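Local coordinates for periplasmic binding protein/LacI transcriptional regulator (Brachyspira murdochii, PDB 4KQC) that probably binds a carbohydrate in the cleft between its two lobes, acting as the solute-binding component of an ABC transporter, at residues 196-201 against 222-227; 6-11 against 61-66; 274-279 against 296-301; 160-165 against 179-184; 13-18 against 43-48. One frame throughout, in Å; residues are numbered along the deposited sequence. Where two conformers were deposited one is given.

Interaction 1 of 5, residues 196-201 against 222-227; sequences NEVNAL and VVYKSA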
# COMPACT_ATOMS: atom_id res chain seq x y z
N ASN A 196 20.62 0.45 1.01
CA ASN A 196 21.64 1.32 0.50
C ASN A 196 21.11 2.75 0.31
O ASN A 196 21.85 3.68 0.42
CB ASN A 196 22.15 0.72 -0.80
CG ASN A 196 23.16 -0.39 -0.56
OD1 ASN A 196 23.99 -0.31 0.31
ND2 ASN A 196 23.16 -1.35 -1.42
N GLU A 197 19.84 2.88 -0.05
CA GLU A 197 19.24 4.22 -0.14
C GLU A 197 19.06 4.82 1.24
O GLU A 197 19.34 5.99 1.41
CB GLU A 197 17.87 4.16 -0.81
CG GLU A 197 17.92 3.74 -2.22
CD GLU A 197 18.41 4.79 -3.18
OE1 GLU A 197 18.90 5.87 -2.77
OE2 GLU A 197 18.33 4.52 -4.40
N VAL A 198 18.70 4.02 2.21
CA VAL A 198 18.50 4.53 3.60
C VAL A 198 19.85 4.94 4.23
O VAL A 198 19.96 5.95 4.96
CB VAL A 198 17.75 3.54 4.45
CG1 VAL A 198 17.73 3.98 5.89
CG2 VAL A 198 16.34 3.32 3.90
N ASN A 199 20.93 4.25 3.86
CA ASN A 199 22.30 4.71 4.24
C ASN A 199 22.58 6.19 4.03
O ASN A 199 23.22 6.80 4.88
CB ASN A 199 23.36 3.92 3.45
CG ASN A 199 24.76 4.03 4.07
OD1 ASN A 199 24.90 3.91 5.28
ND2 ASN A 199 25.79 4.15 3.23
N ALA A 200 22.16 6.79 2.90
CA ALA A 200 22.42 8.22 2.63
C ALA A 200 21.63 9.12 3.50
O ALA A 200 21.86 10.34 3.57
CB ALA A 200 22.11 8.59 1.16
N LEU A 201 20.64 8.56 4.20
CA LEU A 201 19.80 9.38 5.06
C LEU A 201 20.33 9.44 6.50
O LEU A 201 19.79 10.17 7.33
CB LEU A 201 18.37 8.86 5.01
CG LEU A 201 17.72 8.66 3.67
CD1 LEU A 201 16.31 8.13 3.83
CD2 LEU A 201 17.68 9.92 2.84
N VAL A 222 16.87 -2.49 8.37
CA VAL A 222 18.26 -2.99 8.22
C VAL A 222 19.23 -1.99 8.81
O VAL A 222 20.25 -2.39 9.40
CB VAL A 222 18.57 -3.22 6.76
CG1 VAL A 222 20.09 -3.41 6.56
CG2 VAL A 222 17.71 -4.34 6.18
N VAL A 223 18.91 -0.69 8.67
CA VAL A 223 19.85 0.39 9.00
C VAL A 223 19.59 1.02 10.38
O VAL A 223 20.54 1.35 11.14
CB VAL A 223 19.76 1.50 7.93
CG1 VAL A 223 20.70 2.64 8.19
CG2 VAL A 223 20.10 0.91 6.58
N TYR A 224 18.32 1.21 10.67
CA TYR A 224 17.88 1.82 11.96
C TYR A 224 17.23 0.76 12.85
O TYR A 224 16.27 0.09 12.43
CB TYR A 224 16.93 2.96 11.72
CG TYR A 224 17.65 4.20 11.28
CD1 TYR A 224 18.28 5.03 12.22
CD2 TYR A 224 17.72 4.57 9.94
CE1 TYR A 224 18.93 6.15 11.81
CE2 TYR A 224 18.38 5.69 9.56
CZ TYR A 224 18.98 6.49 10.49
OH TYR A 224 19.65 7.59 10.09
N LYS A 225 17.76 0.58 14.04
CA LYS A 225 17.44 -0.58 14.82
C LYS A 225 17.10 -0.26 16.25
O LYS A 225 16.75 -1.16 16.99
CB LYS A 225 18.62 -1.58 14.77
CG LYS A 225 18.87 -2.12 13.35
CD LYS A 225 19.74 -3.35 13.32
CE LYS A 225 21.19 -3.06 13.05
NZ LYS A 225 21.90 -4.34 12.73
N SER A 226 17.14 1.01 16.63
CA SER A 226 16.88 1.38 18.02
C SER A 226 16.23 2.75 18.08
O SER A 226 16.43 3.56 17.16
CB SER A 226 18.19 1.39 18.79
OG SER A 226 17.99 1.89 20.14
N ALA A 227 15.49 2.99 19.17
CA ALA A 227 15.00 4.33 19.50
C ALA A 227 15.43 4.72 20.93
O ALA A 227 14.78 5.55 21.60
CB ALA A 227 13.51 4.46 19.33
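Val198 and Val223 bring together two neighbouring crossover helices, 191-199 and 214-223, near their C-terminal ends, in the lobe built on the mixed sheet. The contact is apolar and centres on one methyl group. CG1 of Val198, anti to the backbone N (chi1 172°), sits against the fork of Val223: it is 3.8 Å from Val223 CB and about equally close to both methyls, CG1 at 4.0 Å and CG2 at 3.9 Å. The two side chains lie alongside each other, pointing opposite ways.

The same Val198 CG1 also meets the edge of the Tyr224 ring, near its plane, lying 4.1 Å from Tyr224 CD2. One methyl is thus shared between a branched side chain and an aromatic rim. Tyr224 OH passes 3.8 Å from Leu201 O without bonding to it; the hydroxyl is hydrogen-bonded to Asp238 instead, which holds the outer end of the ring. Leu201 N bonds back to Val198 O, and the Leu201 side chain reaches strands 141-146 and 179-184. Two adjacent helices touching through valines, while Leu201 on the 191-199 side packs on the strands, is the side-by-side packing of consecutive beta-alpha-beta crossovers in a Rossmann-like periplasmic-binding-protein lobe.

Interaction 2 of 5, residues 6-11 against 61-66; sequences YIAVVS and KNPDAI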
# COMPACT_ATOMS: atom_id res chain seq x y z
N TYR A 6 -20.36 -19.32 -9.96
CA TYR A 6 -18.93 -19.46 -9.78
C TYR A 6 -18.20 -18.20 -10.23
O TYR A 6 -18.40 -17.73 -11.32
CB TYR A 6 -18.35 -20.65 -10.57
CG TYR A 6 -16.83 -20.81 -10.46
CD1 TYR A 6 -16.22 -21.45 -9.37
CD2 TYR A 6 -15.99 -20.35 -11.49
CE1 TYR A 6 -14.83 -21.57 -9.31
CE2 TYR A 6 -14.61 -20.48 -11.44
CZ TYR A 6 -14.05 -21.11 -10.36
OH TYR A 6 -12.69 -21.24 -10.31
N ILE A 7 -17.38 -17.67 -9.33
CA ILE A 7 -16.58 -16.47 -9.62
C ILE A 7 -15.11 -16.73 -9.32
O ILE A 7 -14.74 -17.30 -8.27
CB ILE A 7 -17.09 -15.27 -8.77
CG1 ILE A 7 -18.45 -14.79 -9.31
CG2 ILE A 7 -16.07 -14.12 -8.80
CD1 ILE A 7 -19.15 -13.74 -8.44
N ALA A 8 -14.25 -16.36 -10.25
CA ALA A 8 -12.81 -16.54 -10.12
C ALA A 8 -12.21 -15.32 -9.46
O ALA A 8 -12.48 -14.18 -9.89
CB ALA A 8 -12.19 -16.69 -11.49
N VAL A 9 -11.44 -15.56 -8.41
CA VAL A 9 -10.69 -14.52 -7.76
C VAL A 9 -9.19 -14.80 -7.88
O VAL A 9 -8.71 -15.81 -7.34
CB VAL A 9 -11.04 -14.36 -6.28
CG1 VAL A 9 -10.24 -13.22 -5.69
CG2 VAL A 9 -12.55 -14.10 -6.16
N VAL A 10 -8.46 -13.97 -8.65
CA VAL A 10 -7.04 -14.15 -8.86
C VAL A 10 -6.32 -13.09 -8.05
O VAL A 10 -6.45 -11.91 -8.34
CB VAL A 10 -6.72 -14.10 -10.36
CG1 VAL A 10 -5.22 -14.20 -10.56
CG2 VAL A 10 -7.49 -15.18 -11.10
N SER A 11 -5.63 -13.53 -7.01
CA SER A 11 -5.09 -12.69 -5.99
C SER A 11 -3.58 -12.54 -6.18
O SER A 11 -2.99 -13.21 -7.09
CB SER A 11 -5.31 -13.37 -4.61
OG SER A 11 -4.44 -14.50 -4.49
N LYS A 61 -12.40 -21.58 -17.62
CA LYS A 61 -13.56 -22.12 -16.89
C LYS A 61 -14.91 -21.48 -17.19
O LYS A 61 -15.97 -21.96 -16.66
CB LYS A 61 -13.31 -22.07 -15.39
CG LYS A 61 -12.10 -22.90 -14.96
CD LYS A 61 -11.94 -22.84 -13.44
CE LYS A 61 -10.79 -23.68 -12.96
NZ LYS A 61 -10.60 -23.51 -11.49
N ASN A 62 -14.89 -20.41 -17.99
CA ASN A 62 -16.05 -19.59 -18.23
C ASN A 62 -16.78 -19.21 -16.94
O ASN A 62 -17.96 -19.51 -16.80
CB ASN A 62 -17.00 -20.32 -19.18
CG ASN A 62 -16.39 -20.45 -20.55
OD1 ASN A 62 -15.87 -19.45 -21.10
ND2 ASN A 62 -16.36 -21.70 -21.11
N PRO A 63 -16.10 -18.54 -16.02
CA PRO A 63 -16.73 -18.10 -14.77
C PRO A 63 -17.75 -17.00 -15.02
O PRO A 63 -17.75 -16.33 -16.04
CB PRO A 63 -15.57 -17.60 -13.94
CG PRO A 63 -14.60 -17.12 -14.96
CD PRO A 63 -14.75 -18.02 -16.15
N ASP A 64 -18.62 -16.81 -14.05
CA ASP A 64 -19.60 -15.77 -14.11
C ASP A 64 -19.06 -14.31 -14.02
O ASP A 64 -19.69 -13.35 -14.51
CB ASP A 64 -20.59 -16.03 -12.99
CG ASP A 64 -21.27 -17.42 -13.12
OD1 ASP A 64 -21.63 -17.78 -14.23
OD2 ASP A 64 -21.56 -17.99 -12.11
N ALA A 65 -17.90 -14.19 -13.40
CA ALA A 65 -17.16 -12.99 -13.31
C ALA A 65 -15.78 -13.28 -12.79
O ALA A 65 -15.52 -14.37 -12.28
CB ALA A 65 -17.88 -12.02 -12.37
N ILE A 66 -14.86 -12.32 -12.93
CA ILE A 66 -13.49 -12.44 -12.45
C ILE A 66 -13.18 -11.21 -11.64
O ILE A 66 -13.44 -10.10 -12.11
CB ILE A 66 -12.49 -12.51 -13.61
CG1 ILE A 66 -12.73 -13.82 -14.40
CG2 ILE A 66 -11.02 -12.47 -13.18
CD1 ILE A 66 -12.03 -13.86 -15.75
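Tyr6 and Asp64 are joined by two hydrogen bonds, which pin the start of strand 6-10 to the loop leading into strand 66-68. These are neighbouring interior strands in the parallel sheet of a Rossmann-like lobe, and their pairing begins here. Tyr6 N gives a nearly straight bond to Asp64 OD2 (2.8 Å, 168° at the hydrogen), reaching that oxygen on its anti side and 34° out of the carboxylate plane. In return Asp64 N donates to Tyr6 O at 2.9 Å. The aspartate can serve both because its CG lies beside its own backbone N (chi1 -59°), keeping carboxylate and amide within reach of one residue. Further on, Ala8 N donates to Ala65 O over 3.1 Å, and Ala8 pairs with Ile66 in a parallel bridge.

At the outer end, the extended Lys61 chain brings CD to 3.6 Å from Tyr6 OH and makes a weak hydrogen bond from NZ to the same hydroxyl. Glu58 draws the two together, one carboxylate oxygen accepting from the hydroxyl and the other forming a salt bridge with the ammonium group.

Apolar contacts accompany the polar ones. Pro63 CB meets the edge of the Tyr6 ring at CD2, 3.7 Å away and near its plane. Ile7, which also touches Ala284 and Tyr285 of helix 273-288, sets CG2 3.5 Å from Ala65 O. Where the strands pair, Ala8 CB and Ile66 CG1 lie on one face of the sheet, 4.1 Å apart.

Interaction 3 of 5, residues 274-279 against 296-301; sequences YSIGFQ and IDTGAK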
# COMPACT_ATOMS: atom_id res chain seq x y z
N TYR A 274 -9.89 -7.22 4.83
CA TYR A 274 -11.14 -7.94 4.80
C TYR A 274 -12.19 -7.30 3.90
O TYR A 274 -12.87 -7.96 3.11
CB TYR A 274 -11.69 -8.09 6.20
CG TYR A 274 -12.90 -8.94 6.29
CD1 TYR A 274 -14.17 -8.41 6.04
CD2 TYR A 274 -12.81 -10.26 6.73
CE1 TYR A 274 -15.32 -9.21 6.20
CE2 TYR A 274 -13.94 -11.05 6.91
CZ TYR A 274 -15.19 -10.51 6.64
OH TYR A 274 -16.38 -11.25 6.77
N SER A 275 -12.33 -5.99 4.03
CA SER A 275 -13.25 -5.24 3.19
C SER A 275 -12.88 -5.26 1.73
O SER A 275 -13.76 -5.31 0.88
CB SER A 275 -13.33 -3.79 3.66
OG SER A 275 -14.42 -3.14 3.01
N ILE A 276 -11.59 -5.21 1.44
CA ILE A 276 -11.13 -5.33 0.06
C ILE A 276 -11.64 -6.63 -0.52
O ILE A 276 -12.21 -6.66 -1.59
CB ILE A 276 -9.63 -5.21 -0.02
CG1 ILE A 276 -9.21 -3.76 0.30
CG2 ILE A 276 -9.10 -5.62 -1.36
CD1 ILE A 276 -7.73 -3.57 0.57
N GLY A 277 -11.46 -7.71 0.18
CA GLY A 277 -11.93 -8.98 -0.35
C GLY A 277 -13.44 -9.10 -0.39
O GLY A 277 -14.01 -9.58 -1.36
N PHE A 278 -14.11 -8.64 0.64
CA PHE A 278 -15.56 -8.74 0.69
C PHE A 278 -16.18 -7.92 -0.46
O PHE A 278 -17.10 -8.39 -1.18
CB PHE A 278 -16.07 -8.27 2.04
CG PHE A 278 -17.49 -8.56 2.27
CD1 PHE A 278 -18.48 -7.75 1.75
CD2 PHE A 278 -17.84 -9.64 3.04
CE1 PHE A 278 -19.81 -8.01 1.97
CE2 PHE A 278 -19.19 -9.93 3.24
CZ PHE A 278 -20.16 -9.12 2.68
N GLN A 279 -15.67 -6.71 -0.63
CA GLN A 279 -16.21 -5.78 -1.65
C GLN A 279 -15.87 -6.24 -3.06
O GLN A 279 -16.70 -6.09 -3.97
CB GLN A 279 -15.79 -4.36 -1.42
CG GLN A 279 -16.43 -3.79 -0.13
CD GLN A 279 -17.95 -3.77 -0.15
OE1 GLN A 279 -18.55 -3.57 -1.20
NE2 GLN A 279 -18.59 -3.99 1.00
N ILE A 296 -15.27 1.19 -5.44
CA ILE A 296 -15.47 1.25 -4.01
C ILE A 296 -14.16 1.60 -3.34
O ILE A 296 -13.12 0.96 -3.59
CB ILE A 296 -16.00 -0.07 -3.50
CG1 ILE A 296 -17.37 -0.35 -4.15
CG2 ILE A 296 -16.04 -0.04 -2.01
CD1 ILE A 296 -17.99 -1.60 -3.72
N ASP A 297 -14.19 2.60 -2.45
CA ASP A 297 -13.01 3.02 -1.69
C ASP A 297 -13.10 2.36 -0.34
O ASP A 297 -14.01 2.67 0.46
CB ASP A 297 -13.07 4.54 -1.58
CG ASP A 297 -11.91 5.14 -0.79
OD1 ASP A 297 -11.07 4.39 -0.22
OD2 ASP A 297 -11.91 6.42 -0.69
N THR A 298 -12.18 1.46 -0.02
CA THR A 298 -12.20 0.77 1.26
C THR A 298 -11.43 1.53 2.37
O THR A 298 -11.43 1.09 3.53
CB THR A 298 -11.74 -0.69 1.10
OG1 THR A 298 -10.47 -0.71 0.45
CG2 THR A 298 -12.74 -1.50 0.23
N GLY A 299 -10.73 2.60 2.01
CA GLY A 299 -10.14 3.48 3.00
C GLY A 299 -8.89 3.03 3.70
O GLY A 299 -8.31 2.03 3.30
N ALA A 300 -8.43 3.82 4.66
CA ALA A 300 -7.22 3.53 5.37
C ALA A 300 -7.29 4.22 6.71
O ALA A 300 -8.07 5.15 6.85
CB ALA A 300 -6.02 4.00 4.56
N LYS A 301 -6.55 3.70 7.70
CA LYS A 301 -6.62 4.21 9.06
C LYS A 301 -5.20 4.33 9.61
O LYS A 301 -4.33 3.46 9.34
CB LYS A 301 -7.39 3.27 9.98
CG LYS A 301 -8.89 3.23 9.80
CD LYS A 301 -9.47 2.40 10.94
CE LYS A 301 -10.98 2.35 10.97
NZ LYS A 301 -11.54 3.70 10.80
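Ile276, on helix 273-288, and Thr298, just past strand 296-297, are the closest backbone positions, their CA atoms 6.3 Å apart. Thr298 meets the helix with both branches. Its OG1, placed between the backbone N and the carbonyl carbon (chi1 54°), approaches Ile276 CG1 to 3.3 Å, the two side chains crossing at about a right angle. Its CG2 goes to the Ser275 side, but the serine was modelled in two conformers, and a touch on OG holds for one of them only and is uncertain.

Strand 296-297 ends one edge of the parallel sheet beside strand 105-110. The chain then runs on to strand 301-303 in the mixed sheet, so residues 298-300 form one of the interlobe crossovers found in type I periplasmic binding proteins. An Asx turn starts the passage: Asp297 OD1 accepts from Gly299 N at 2.9 Å, the donor lying above the carboxylate plane.

One helical turn beyond Ser275, Gln279 bends at chi2 (-61°) and reaches Ile296, again crossing at about a right angle. Its OE1 comes within 3.2 Å of the Ile296 CD1 methyl, while Gln279 CG stays 4.4 Å from Thr298 CG2.

Interaction 4 of 5, residues 160-165 against 179-184; sequences GFVKRF and YALQVI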
# COMPACT_ATOMS: atom_id res chain seq x y z
N GLY A 160 0.48 11.26 -3.23
CA GLY A 160 -0.53 11.61 -2.19
C GLY A 160 0.10 12.36 -1.01
O GLY A 160 -0.48 13.33 -0.46
N PHE A 161 1.23 11.85 -0.54
CA PHE A 161 2.01 12.44 0.52
C PHE A 161 2.57 13.81 0.07
O PHE A 161 2.47 14.81 0.73
CB PHE A 161 3.14 11.46 0.94
CG PHE A 161 4.01 12.02 2.06
CD1 PHE A 161 5.07 12.85 1.76
CD2 PHE A 161 3.75 11.73 3.39
CE1 PHE A 161 5.82 13.43 2.74
CE2 PHE A 161 4.56 12.25 4.38
CZ PHE A 161 5.54 13.12 4.08
N VAL A 162 3.26 13.82 -1.08
CA VAL A 162 3.89 15.04 -1.54
C VAL A 162 2.87 16.18 -1.67
O VAL A 162 3.13 17.31 -1.23
CB VAL A 162 4.66 14.77 -2.88
CG1 VAL A 162 5.15 16.05 -3.51
CG2 VAL A 162 5.83 13.89 -2.56
N LYS A 163 1.74 15.89 -2.33
CA LYS A 163 0.69 16.90 -2.59
C LYS A 163 0.19 17.45 -1.27
O LYS A 163 0.14 18.66 -1.07
CB LYS A 163 -0.49 16.32 -3.42
CG LYS A 163 -1.58 17.31 -3.85
CD LYS A 163 -1.33 17.93 -5.24
CE LYS A 163 -2.35 19.02 -5.62
NZ LYS A 163 -3.71 18.51 -5.96
N ARG A 164 -0.16 16.57 -0.34
CA ARG A 164 -0.74 17.05 0.91
C ARG A 164 0.31 17.79 1.76
O ARG A 164 0.03 18.84 2.35
CB ARG A 164 -1.36 15.92 1.71
CG ARG A 164 -1.99 16.34 3.03
CD ARG A 164 -3.15 17.29 2.81
NE ARG A 164 -3.88 17.52 4.04
CZ ARG A 164 -4.76 18.50 4.27
NH1 ARG A 164 -5.12 19.36 3.30
NH2 ARG A 164 -5.31 18.61 5.47
N PHE A 165 1.49 17.23 1.89
CA PHE A 165 2.58 17.91 2.66
C PHE A 165 2.93 19.30 2.12
O PHE A 165 3.09 20.27 2.89
CB PHE A 165 3.86 17.06 2.72
CG PHE A 165 4.79 17.51 3.79
CD1 PHE A 165 5.72 18.49 3.56
CD2 PHE A 165 4.74 16.94 5.04
CE1 PHE A 165 6.56 18.93 4.56
CE2 PHE A 165 5.60 17.32 6.02
CZ PHE A 165 6.52 18.29 5.78
N TYR A 179 11.60 23.94 3.39
CA TYR A 179 11.59 22.50 3.38
C TYR A 179 11.81 22.01 1.99
O TYR A 179 11.49 22.69 0.97
CB TYR A 179 10.28 21.93 3.98
CG TYR A 179 9.13 22.07 3.03
CD1 TYR A 179 8.39 23.26 2.97
CD2 TYR A 179 8.78 21.07 2.16
CE1 TYR A 179 7.38 23.45 2.03
CE2 TYR A 179 7.74 21.24 1.25
CZ TYR A 179 7.05 22.41 1.19
OH TYR A 179 6.06 22.61 0.27
N ALA A 180 12.32 20.79 1.86
CA ALA A 180 12.39 20.07 0.57
C ALA A 180 12.06 18.60 0.73
O ALA A 180 12.53 17.97 1.67
CB ALA A 180 13.78 20.17 0.00
N LEU A 181 11.24 18.08 -0.15
CA LEU A 181 10.86 16.70 -0.12
C LEU A 181 11.82 15.98 -1.09
O LEU A 181 12.01 16.44 -2.23
CB LEU A 181 9.41 16.52 -0.55
CG LEU A 181 8.35 17.19 0.31
CD1 LEU A 181 6.95 17.19 -0.31
CD2 LEU A 181 8.35 16.54 1.67
N GLN A 182 12.43 14.90 -0.67
CA GLN A 182 13.37 14.15 -1.47
C GLN A 182 12.70 12.82 -1.80
O GLN A 182 12.58 11.98 -0.93
CB GLN A 182 14.63 13.93 -0.68
CG GLN A 182 15.28 15.22 -0.28
CD GLN A 182 16.57 14.98 0.48
OE1 GLN A 182 16.66 14.04 1.28
NE2 GLN A 182 17.57 15.82 0.22
N VAL A 183 12.29 12.65 -3.05
CA VAL A 183 11.54 11.47 -3.47
C VAL A 183 12.59 10.49 -4.04
O VAL A 183 13.32 10.82 -5.00
CB VAL A 183 10.40 11.80 -4.45
CG1 VAL A 183 9.64 10.53 -4.80
CG2 VAL A 183 9.48 12.84 -3.80
N ILE A 184 12.72 9.34 -3.40
CA ILE A 184 13.76 8.36 -3.74
C ILE A 184 13.06 7.04 -4.07
O ILE A 184 12.26 6.50 -3.28
CB ILE A 184 14.67 8.15 -2.50
CG1 ILE A 184 15.37 9.45 -2.15
CG2 ILE A 184 15.67 7.04 -2.75
CD1 ILE A 184 15.73 9.56 -0.68
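Leu181 fits among Phe161, Val162 and Phe165, and this is the tight part of a contact between helix 152-171 and strand 179-184. The two segments run antiparallel, at 174°, with their axes 10.4 Å apart, the usual relation within a beta-alpha-beta crossover: strand 141-146, this helix, then strand 179-184.

The two methyls of Leu181 divide the work. CD2 touches Phe165 CD1 at 3.8 Å and also the edge of the Phe161 ring at CE1, 4.1 Å away and near the ring plane, so it touches both phenylalanine rings. CD1 goes to Val162 CG1, 3.8 Å distant, leucine and valine passing flank to flank. Next to this, Phe165 turns its edge toward the face of Tyr179 in an offset edge-to-face pair, ring centres 5.7 Å apart and planes at 67°. The tyrosine ring gets there because CG takes the crowded position between the backbone N and the carbonyl carbon (chi1 75°); its hydroxyl is bonded to Asp170, farther along the same helix.

The other end is looser. Exposed Val183 offers little more than CG2, which lies 4.0 Å from Val162 CG2, the two valines meeting obliquely toward solvent.

Inward, Phe161 stacks on Tyr210 of strand 208-211, and Phe165 rests on Ile143 of strand 141-146 and Met124 of helix 113-133. Strand 179-184 is the outermost strand on its side of the mixed sheet, and helix 152-171 runs antiparallel to it, packed over strands 179-184 and 141-146 beside helix 113-133.

Interaction 5 of 5, residues 13-18 against 43-48; sequences GFQHKF and ETESDS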
# COMPACT_ATOMS: atom_id res chain seq x y z
N GLY A 13 -1.47 -13.91 -4.15
CA GLY A 13 -0.93 -14.97 -3.34
C GLY A 13 -0.63 -14.59 -1.92
O GLY A 13 -0.99 -13.50 -1.47
N PHE A 14 -0.02 -15.52 -1.18
CA PHE A 14 0.13 -15.40 0.25
C PHE A 14 1.54 -15.08 0.71
O PHE A 14 1.83 -15.26 1.89
CB PHE A 14 -0.38 -16.65 0.97
CG PHE A 14 -1.80 -16.96 0.69
CD1 PHE A 14 -2.78 -16.06 1.04
CD2 PHE A 14 -2.21 -18.17 0.15
CE1 PHE A 14 -4.11 -16.30 0.84
CE2 PHE A 14 -3.57 -18.41 -0.08
CZ PHE A 14 -4.52 -17.44 0.25
N GLN A 15 2.41 -14.56 -0.17
CA GLN A 15 3.68 -14.02 0.31
C GLN A 15 3.49 -13.16 1.56
O GLN A 15 4.25 -13.26 2.54
CB GLN A 15 4.36 -13.21 -0.77
CG GLN A 15 5.76 -12.79 -0.37
CD GLN A 15 6.44 -11.95 -1.40
OE1 GLN A 15 6.03 -11.85 -2.55
NE2 GLN A 15 7.49 -11.27 -0.98
N HIS A 16 2.48 -12.29 1.52
CA HIS A 16 2.17 -11.36 2.61
C HIS A 16 0.85 -11.79 3.21
O HIS A 16 -0.10 -12.01 2.46
CB HIS A 16 2.09 -9.94 2.11
CG HIS A 16 3.34 -9.50 1.38
ND1 HIS A 16 4.56 -9.39 2.01
CD2 HIS A 16 3.57 -9.25 0.07
CE1 HIS A 16 5.48 -9.04 1.14
NE2 HIS A 16 4.91 -8.95 -0.05
N LYS A 17 0.79 -11.94 4.53
CA LYS A 17 -0.41 -12.48 5.21
C LYS A 17 -1.65 -11.58 5.18
O LYS A 17 -2.74 -12.02 5.52
CB LYS A 17 -0.11 -12.81 6.67
CG LYS A 17 0.84 -13.98 6.91
CD LYS A 17 1.02 -14.11 8.44
CE LYS A 17 2.30 -14.82 8.86
NZ LYS A 17 2.03 -16.27 9.07
N PHE A 18 -1.45 -10.31 4.81
CA PHE A 18 -2.57 -9.45 4.38
C PHE A 18 -3.56 -10.27 3.58
O PHE A 18 -4.75 -10.12 3.74
CB PHE A 18 -1.92 -8.37 3.53
CG PHE A 18 -2.86 -7.35 2.90
CD1 PHE A 18 -3.42 -7.54 1.65
CD2 PHE A 18 -3.10 -6.12 3.54
CE1 PHE A 18 -4.13 -6.54 1.01
CE2 PHE A 18 -3.87 -5.12 2.90
CZ PHE A 18 -4.40 -5.35 1.67
N GLU A 43 3.02 -18.02 -5.80
CA GLU A 43 3.69 -18.32 -4.52
C GLU A 43 4.34 -17.09 -3.92
O GLU A 43 4.23 -16.85 -2.71
CB GLU A 43 4.74 -19.43 -4.69
CG GLU A 43 5.63 -19.62 -3.46
CD GLU A 43 6.29 -20.99 -3.36
OE1 GLU A 43 5.75 -21.94 -3.97
OE2 GLU A 43 7.32 -21.12 -2.65
N THR A 44 5.00 -16.31 -4.76
CA THR A 44 5.48 -14.99 -4.42
C THR A 44 5.02 -13.99 -5.45
O THR A 44 4.67 -14.35 -6.57
CB THR A 44 7.02 -14.94 -4.37
OG1 THR A 44 7.53 -14.86 -5.71
CG2 THR A 44 7.60 -16.11 -3.66
N GLU A 45 5.03 -12.72 -5.08
CA GLU A 45 4.57 -11.68 -6.00
C GLU A 45 5.48 -11.50 -7.22
O GLU A 45 5.03 -10.90 -8.20
CB GLU A 45 4.25 -10.38 -5.27
CG GLU A 45 3.16 -10.58 -4.24
CD GLU A 45 2.71 -9.27 -3.61
OE1 GLU A 45 3.17 -8.15 -4.00
OE2 GLU A 45 1.90 -9.29 -2.67
N SER A 46 6.70 -12.01 -7.19
CA SER A 46 7.55 -11.94 -8.38
C SER A 46 7.19 -12.97 -9.44
O SER A 46 7.73 -12.94 -10.55
CB SER A 46 9.01 -12.11 -7.97
OG SER A 46 9.28 -11.23 -6.91
N ASP A 47 6.27 -13.90 -9.14
CA ASP A 47 5.96 -15.04 -10.06
C ASP A 47 4.87 -14.60 -11.02
O ASP A 47 3.74 -15.09 -11.02
CB ASP A 47 5.60 -16.31 -9.27
CG ASP A 47 6.72 -16.84 -8.43
OD1 ASP A 47 7.92 -16.76 -8.85
OD2 ASP A 47 6.47 -17.45 -7.38
N SER A 48 5.20 -13.62 -11.86
CA SER A 48 4.24 -13.07 -12.80
C SER A 48 3.76 -14.11 -13.81
O SER A 48 2.59 -14.07 -14.21
CB SER A 48 4.85 -11.87 -13.57
OG SER A 48 5.95 -12.28 -14.36
O HOH W 1 1.17 -11.65 -1.04
O HOH W 2 1.77 -17.93 -1.62
O HOH W 3 8.23 -11.62 -4.62
O HOH W 4 5.95 -8.53 -2.37
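The His16 ring has the aliphatic CG of Gln15 over one face, 3.9 Å above the plane and offset toward the rim, while the Glu45 carboxylate and water 4 meet its edge. Ring and carboxylate stand nearly perpendicular, 84° apart, and the closest approach is Glu45 OE2 to His16 CD2 at 3.2 Å. Water 4 lies 2.6 Å from His16 NE2 and gives a weak bond to Glu45 OE1.

The direct bond between the loops is made by Gln15. With CG anti to the backbone N (chi1 -172°) and the chain extended beyond it, OE1 accepts from Glu45 N at 2.9 Å, almost straight at 174°, the donor tilted slightly from the amide plane. Water 3 donates to the same oxygen. Water 1 ties the loops again, accepting from His16 N while donating to Gly13 O and to Glu45 OE2.

Thr44 to Asp47 forms a type I turn just before helix 48-60. Both loops follow C-terminal strand ends, the side that lines the ligand cleft in relatives, and probably here. Residues 13-18 connect strand 6-10 to helix 18-33, where Phe14 and Glu45 both touch Trp19; residues 43-48 lead from edge strand 36-40 into helix 48-60.

Overall arrangement
The five contacts fall in two lobes. Interactions 2 and 5 belong to the lobe with the parallel sheet, 19 Å apart between centres, with 13-18 and 43-48 nested in the loop that interaction 2 closes. Interactions 1 and 4, also 19 Å apart, share the other lobe and touch: Ile184 packs on Glu197 and Leu201. Interaction 3 belongs to the first lobe but includes a crossover to the second; its Ile276 CD1 meets Phe18 CZ of segment 13-18 at 3.9 Å. Interactions 1 and 2 lie on opposite sides of the chain's centre, about 26 Å apart at their nearest atoms. Interaction 5, probably beside the sugar-binding cleft, and interaction 1 approach to about 14 Å at their nearest atoms, from the two lobes.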